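Local coordinates for glycoside hydrolase family protein (PDB 6Q2F) that probably hydrolyses the glycosidic bonds of terminal alpha-L-rhamnose residues, as a bacterial alpha-L-rhamnosidase with a bound sodium ion, at residues V271-F277 with Q370-D376; V314-S319 with A377-E383. All blocks are in the same frame, centred on the assembly; numbering follows the deposited sequence.

Contact 1. Residues V271-F277 with Q370-D376; sequences VRSATVF and QFELHSD
Val276 and Phe371 lie side by side on one face of an antiparallel strand pair. The methyl CG2 of Val276 meets ring atom CD1 of Phe371 at 3.5 Å. Farther along the same face, Ala274 CB touches Leu373 CD2 at 3.9 Å. Val271 CG2 leans on the other Leu373 methyl, CD1. On the reverse face the methyl CG2 of Thr275 packs on the amide end of Gln370, 3.6 Å from OE1. The Gln370 chain reaches there fully extended, with CG anti to the backbone N (chi1 -178°). Its NE2 also bonds to Glu372 OE1, which it meets from above the carboxylate plane. The backbones pair regularly, as in Thr275 N to Glu372 O at 2.8 Å. These are the two inner strands of a four-stranded antiparallel sheet, one layer of a beta-sandwich. Toward Arg272 the ladder breaks into a classic beta bulge, where Arg272 and Ser273 both face His374. Arg272 N gives His374 O an almost straight bond of 2.9 Å, while the bond from Ser273 N is weak. The extended Arg272 chain passes alongside Ser375 O, and NH1 bonds to that oxygen at 2.7 Å, tilted from the guanidinium plane. Strands 260-265 and 327-331 of the facing six-stranded sheet cover Phe371 and Leu373 with Leu261, Leu263, Phe328 and Leu330. On the other face Thr275 OG1 is hydrogen-bonded to Thr317 of the neighbouring strand.

Contact 2. Residues V314-S319 with A377-E383; sequences VPTTIS and ALVDRYE
Asp380 OD1 is gripped twice: it accepts the backbone N of Ser319 at 3.0 Å on its anti side, and Lys307 forms a salt bridge to the same oxygen. Asp380 OD2 uses its syn lone pair for Arg381 NH2 at 2.7 Å. The charges of Lys307 and Arg381 would probably keep this carboxylate ionised. Arg381, at the N-cap position before helix 382-385, bonds through its backbone N to Thr317 O at 2.7 Å, approaching from above the carbonyl plane. A second carboxylate, that of Glu383, takes the backbone N of Thr317 on OE1 at 2.8 Å, on the syn side. Its OE2 accepts the hydroxyl OG1 of Thr317, modelled so close that the exact length is doubtful. That hydroxyl is also hydrogen-bonded to Thr275 OG1 of the adjacent strand. One residue thus offers two donors to one carboxylate. The Glu383 chain bends at chi2 (98°), which brings the carboxylate back to the strand. The same carboxylate lies over a face of the Tyr382 ring, near its rim. With an alanine at Glu383, the backbone N of Thr317 would probably lose its acceptor here, and its hydroxyl one partner. Thr317 CG2 rests on Leu378 CD2 at 4.0 Å. Carboxylates from a loop and helix start thus satisfy backbone N-H groups along the edge strand of a beta-sandwich.

Overall arrangement
Both contacts are buried and both reach one four-stranded antiparallel sheet, where strands 268-277 and 316-325 are neighbours. Contact 1 joins two inner strands. Contact 2 joins the outermost strand 316-325 to the chain that leaves strand 366-374, so its loop follows directly from contact 1. Their centres are about 9 Å apart. Backbone bonds probably tie them, with Val276 O to Thr316 N and Ala274 N to Ile318 O both 2.9 Å. The chemistry changes with place. Contact 1 is a backbone ladder with an apolar face against other strands. Contact 2 has no ladder: two carboxylates and one backbone bond hold the loop to the strand, with helix 543-575 touching that loop.

Contact 1. Residues V271-F277 with Q370-D376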
loop_
_atom_site.group_PDB
_atom_site.type_symbol
_atom_site.label_atom_id
_atom_site.label_comp_id
_atom_site.label_asym_id
_atom_site.label_seq_id
_atom_site.Cartn_x
_atom_site.Cartn_y
_atom_site.Cartn_z
ATOM N N VAL A 271 -29.811 12.334 29.708
ATOM C CA VAL A 271 -29.055 12.412 28.463
ATOM C C VAL A 271 -28.843 11.004 27.928
ATOM O O VAL A 271 -28.563 10.077 28.696
ATOM C CB VAL A 271 -27.704 13.121 28.678
ATOM C CG1 VAL A 271 -26.883 13.106 27.408
ATOM C CG2 VAL A 271 -27.938 14.546 29.143
ATOM N N ARG A 272 -28.992 10.862 26.626
ATOM C CA ARG A 272 -28.782 9.598 25.945
ATOM C C ARG A 272 -27.700 9.640 24.874
ATOM O O ARG A 272 -27.170 8.632 24.515
ATOM C CB ARG A 272 -30.075 9.096 25.358
ATOM C CG ARG A 272 -30.931 8.395 26.363
ATOM C CD ARG A 272 -32.290 8.126 25.793
ATOM N NE ARG A 272 -33.206 7.677 26.813
ATOM C CZ ARG A 272 -33.819 8.492 27.661
ATOM N NH1 ARG A 272 -33.610 9.785 27.595
ATOM N NH2 ARG A 272 -34.637 8.009 28.565
ATOM N N SER A 273 -27.425 10.823 24.346
ATOM C CA SER A 273 -26.407 10.939 23.319
ATOM C C SER A 273 -25.773 12.315 23.310
ATOM O O SER A 273 -26.376 13.298 23.739
ATOM C CB SER A 273 -27.002 10.629 21.942
ATOM O OG SER A 273 -27.525 9.313 21.897
ATOM N N ALA A 274 -24.547 12.376 22.806
ATOM C CA ALA A 274 -23.846 13.618 22.698
ATOM C C ALA A 274 -23.085 13.762 21.399
ATOM O O ALA A 274 -22.522 12.828 20.920
ATOM C CB ALA A 274 -22.875 13.716 23.833
ATOM N N THR A 275 -23.036 14.963 20.864
ATOM C CA THR A 275 -22.259 15.246 19.665
ATOM C C THR A 275 -21.225 16.317 19.990
ATOM O O THR A 275 -21.553 17.332 20.618
ATOM C CB THR A 275 -23.158 15.701 18.506
ATOM O OG1 THR A 275 -24.146 14.698 18.249
ATOM C CG2 THR A 275 -22.332 15.917 17.254
ATOM N N VAL A 276 -19.982 16.093 19.566
ATOM C CA VAL A 276 -18.886 17.020 19.814
ATOM C C VAL A 276 -18.158 17.294 18.505
ATOM O O VAL A 276 -17.987 16.392 17.680
ATOM C CB VAL A 276 -17.914 16.457 20.873
ATOM C CG1 VAL A 276 -16.699 17.339 21.008
ATOM C CG2 VAL A 276 -18.616 16.335 22.210
ATOM N N PHE A 277 -17.732 18.542 18.306
ATOM C CA PHE A 277 -16.756 18.835 17.265
ATOM C C PHE A 277 -15.756 19.868 17.758
ATOM O O PHE A 277 -16.134 20.929 18.267
ATOM C CB PHE A 277 -17.407 19.326 15.970
ATOM C CG PHE A 277 -16.416 19.569 14.868
ATOM C CD1 PHE A 277 -15.658 18.525 14.357
ATOM C CD2 PHE A 277 -16.229 20.841 14.351
ATOM C CE1 PHE A 277 -14.733 18.746 13.340
ATOM C CE2 PHE A 277 -15.308 21.073 13.341
ATOM C CZ PHE A 277 -14.561 20.025 12.831
ATOM N N GLN A 370 -18.785 22.528 18.631
ATOM C CA GLN A 370 -20.088 21.968 18.942
ATOM C C GLN A 370 -19.968 21.042 20.139
ATOM O O GLN A 370 -19.025 20.250 20.232
ATOM C CB GLN A 370 -20.665 21.189 17.752
ATOM C CG GLN A 370 -22.055 20.610 18.002
ATOM C CD GLN A 370 -22.527 19.725 16.861
ATOM O OE1 GLN A 370 -21.722 19.219 16.094
ATOM N NE2 GLN A 370 -23.836 19.546 16.744
ATOM N N PHE A 371 -20.939 21.139 21.046
ATOM C CA PHE A 371 -21.046 20.205 22.166
ATOM C C PHE A 371 -22.527 20.148 22.525
ATOM O O PHE A 371 -23.033 21.034 23.221
ATOM C CB PHE A 371 -20.191 20.640 23.349
ATOM C CG PHE A 371 -20.201 19.668 24.496
ATOM C CD1 PHE A 371 -20.583 18.345 24.310
ATOM C CD2 PHE A 371 -19.835 20.077 25.763
ATOM C CE1 PHE A 371 -20.593 17.450 25.367
ATOM C CE2 PHE A 371 -19.845 19.183 26.825
ATOM C CZ PHE A 371 -20.226 17.871 26.625
ATOM N N GLU A 372 -23.206 19.109 22.048
ATOM C CA GLU A 372 -24.659 19.025 22.092
ATOM C C GLU A 372 -25.074 17.745 22.800
ATOM O O GLU A 372 -24.630 16.655 22.427
ATOM C CB GLU A 372 -25.233 19.063 20.672
ATOM C CG GLU A 372 -26.743 19.178 20.584
ATOM C CD GLU A 372 -27.196 19.607 19.196
ATOM O OE1 GLU A 372 -26.382 20.235 18.473
ATOM O OE2 GLU A 372 -28.362 19.323 18.834
ATOM N N LEU A 373 -25.922 17.881 23.814
ATOM C CA LEU A 373 -26.493 16.737 24.510
ATOM C C LEU A 373 -27.906 16.481 23.992
ATOM O O LEU A 373 -28.655 17.422 23.711
ATOM C CB LEU A 373 -26.515 16.971 26.023
ATOM C CG LEU A 373 -25.185 17.394 26.658
ATOM C CD1 LEU A 373 -25.313 17.529 28.164
ATOM C CD2 LEU A 373 -24.079 16.417 26.311
ATOM N N HIS A 374 -28.266 15.205 23.874
ATOM C CA HIS A 374 -29.544 14.793 23.308
ATOM C C HIS A 374 -30.335 13.973 24.319
ATOM O O HIS A 374 -29.783 13.079 24.970
ATOM C CB HIS A 374 -29.337 13.970 22.034
ATOM C CG HIS A 374 -28.666 14.721 20.929
ATOM N ND1 HIS A 374 -29.354 15.561 20.079
ATOM C CD2 HIS A 374 -27.373 14.753 20.525
ATOM C CE1 HIS A 374 -28.515 16.083 19.203
ATOM N NE2 HIS A 374 -27.307 15.608 19.449
ATOM N N SER A 375 -31.634 14.270 24.438
ATOM C CA SER A 375 -32.513 13.423 25.242
ATOM C C SER A 375 -32.694 12.056 24.598
ATOM O O SER A 375 -32.782 11.041 25.295
ATOM C CB SER A 375 -33.878 14.085 25.427
ATOM O OG SER A 375 -33.773 15.486 25.587
ATOM N N ASP A 376 -32.765 12.010 23.271
ATOM C CA ASP A 376 -33.067 10.776 22.567
ATOM C C ASP A 376 -31.797 9.992 22.241
ATOM O O ASP A 376 -30.674 10.501 22.310
ATOM C CB ASP A 376 -33.860 11.062 21.287
ATOM C CG ASP A 376 -33.289 12.222 20.486
ATOM O OD1 ASP A 376 -32.550 13.050 21.066
ATOM O OD2 ASP A 376 -33.592 12.316 19.274
#

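Contact 2. Residues V314-S319 with A377-E383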
loop_
_atom_site.group_PDB
_atom_site.type_symbol
_atom_site.label_atom_id
_atom_site.label_comp_id
_atom_site.label_asym_id
_atom_site.label_seq_id
_atom_site.Cartn_x
_atom_site.Cartn_y
_atom_site.Cartn_z
ATOM N N VAL A 314 -14.445 15.485 11.482
ATOM C CA VAL A 314 -15.890 15.604 11.413
ATOM C C VAL A 314 -16.440 15.378 12.796
ATOM O O VAL A 314 -15.758 14.853 13.615
ATOM C CB VAL A 314 -16.533 14.665 10.413
ATOM C CG1 VAL A 314 -16.080 15.013 9.027
ATOM C CG2 VAL A 314 -16.244 13.234 10.786
ATOM N N PRO A 315 -17.659 15.790 13.061
ATOM C CA PRO A 315 -18.183 15.635 14.422
ATOM C C PRO A 315 -18.190 14.178 14.862
ATOM O O PRO A 315 -18.101 13.258 14.051
ATOM C CB PRO A 315 -19.606 16.200 14.326
ATOM C CG PRO A 315 -19.564 17.126 13.162
ATOM C CD PRO A 315 -18.597 16.533 12.200
ATOM N N THR A 316 -18.293 13.976 16.174
ATOM C CA THR A 316 -18.380 12.646 16.767
ATOM C C THR A 316 -19.649 12.570 17.600
ATOM O O THR A 316 -19.844 13.377 18.513
ATOM C CB THR A 316 -17.161 12.333 17.638
ATOM O OG1 THR A 316 -15.981 12.302 16.826
ATOM C CG2 THR A 316 -17.331 10.986 18.313
ATOM N N THR A 317 -20.507 11.608 17.284
ATOM C CA THR A 317 -21.725 11.369 18.040
ATOM C C THR A 317 -21.601 10.034 18.757
ATOM O O THR A 317 -21.171 9.050 18.158
ATOM C CB THR A 317 -22.939 11.373 17.115
ATOM O OG1 THR A 317 -23.035 12.656 16.478
ATOM C CG2 THR A 317 -24.206 11.097 17.902
ATOM N N ILE A 318 -21.935 10.015 20.043
ATOM C CA ILE A 318 -21.968 8.792 20.828
ATOM C C ILE A 318 -23.327 8.726 21.488
ATOM O O ILE A 318 -23.936 9.757 21.776
ATOM C CB ILE A 318 -20.853 8.726 21.893
ATOM C CG1 ILE A 318 -20.935 9.944 22.814
ATOM C CG2 ILE A 318 -19.474 8.596 21.235
ATOM C CD1 ILE A 318 -20.070 9.824 24.052
ATOM N N SER A 319 -23.800 7.505 21.729
ATOM C CA SER A 319 -25.060 7.272 22.412
ATOM C C SER A 319 -24.842 6.232 23.499
ATOM O O SER A 319 -23.938 5.398 23.406
ATOM C CB SER A 319 -26.147 6.806 21.438
ATOM O OG SER A 319 -27.397 6.730 22.093
ATOM N N ALA A 377 -31.996 8.729 21.889
ATOM C CA ALA A 377 -30.912 7.862 21.465
ATOM C C ALA A 377 -30.651 8.072 19.983
ATOM O O ALA A 377 -31.574 7.988 19.168
ATOM C CB ALA A 377 -31.260 6.399 21.744
ATOM N N LEU A 378 -29.401 8.353 19.638
ATOM C CA LEU A 378 -29.000 8.512 18.251
ATOM C C LEU A 378 -28.174 7.300 17.832
ATOM O O LEU A 378 -27.760 6.481 18.661
ATOM C CB LEU A 378 -28.202 9.810 18.057
ATOM C CG LEU A 378 -28.939 11.134 17.755
ATOM C CD1 LEU A 378 -30.101 11.326 18.680
ATOM C CD2 LEU A 378 -27.998 12.340 17.850
ATOM N N VAL A 379 -27.942 7.180 16.525
ATOM C CA VAL A 379 -27.030 6.149 16.054
ATOM C C VAL A 379 -25.657 6.410 16.648
ATOM O O VAL A 379 -25.051 7.466 16.423
ATOM C CB VAL A 379 -26.981 6.108 14.529
ATOM C CG1 VAL A 379 -25.868 5.160 14.079
ATOM C CG2 VAL A 379 -28.336 5.658 13.973
ATOM N N ASP A 380 -25.167 5.456 17.431
ATOM C CA ASP A 380 -23.863 5.610 18.050
ATOM C C ASP A 380 -22.777 5.659 16.982
ATOM O O ASP A 380 -22.704 4.783 16.117
ATOM C CB ASP A 380 -23.614 4.462 19.025
ATOM C CG ASP A 380 -22.269 4.556 19.682
ATOM O OD1 ASP A 380 -21.961 5.644 20.219
ATOM O OD2 ASP A 380 -21.511 3.565 19.641
ATOM N N ARG A 381 -21.957 6.707 17.033
ATOM C CA ARG A 381 -20.857 6.918 16.091
ATOM C C ARG A 381 -21.323 6.833 14.639
ATOM O O ARG A 381 -20.692 6.188 13.790
ATOM C CB ARG A 381 -19.705 5.952 16.376
ATOM C CG ARG A 381 -18.661 6.612 17.286
ATOM C CD ARG A 381 -17.867 5.612 18.038
ATOM N NE ARG A 381 -18.707 4.765 18.872
ATOM C CZ ARG A 381 -18.214 3.773 19.602
ATOM N NH1 ARG A 381 -16.905 3.544 19.572
ATOM N NH2 ARG A 381 -19.007 3.016 20.349
ATOM N N TYR A 382 -22.421 7.547 14.342
ATOM C CA TYR A 382 -23.006 7.470 13.006
ATOM C C TYR A 382 -22.097 8.102 11.961
ATOM O O TYR A 382 -22.053 7.639 10.816
ATOM C CB TYR A 382 -24.398 8.120 12.984
ATOM C CG TYR A 382 -24.433 9.617 12.737
ATOM C CD1 TYR A 382 -24.448 10.132 11.441
ATOM C CD2 TYR A 382 -24.454 10.514 13.797
ATOM C CE1 TYR A 382 -24.468 11.495 11.211
ATOM C CE2 TYR A 382 -24.485 11.877 13.578
ATOM C CZ TYR A 382 -24.494 12.364 12.282
ATOM O OH TYR A 382 -24.521 13.729 12.065
ATOM N N GLU A 383 -21.373 9.170 12.325
ATOM C CA GLU A 383 -20.513 9.837 11.351
ATOM C C GLU A 383 -19.535 8.853 10.717
ATOM O O GLU A 383 -19.386 8.817 9.490
ATOM C CB GLU A 383 -19.763 11.004 12.001
ATOM C CG GLU A 383 -20.675 12.137 12.505
ATOM C CD GLU A 383 -20.945 12.026 13.980
ATOM O OE1 GLU A 383 -20.665 10.944 14.533
ATOM O OE2 GLU A 383 -21.437 12.994 14.598
#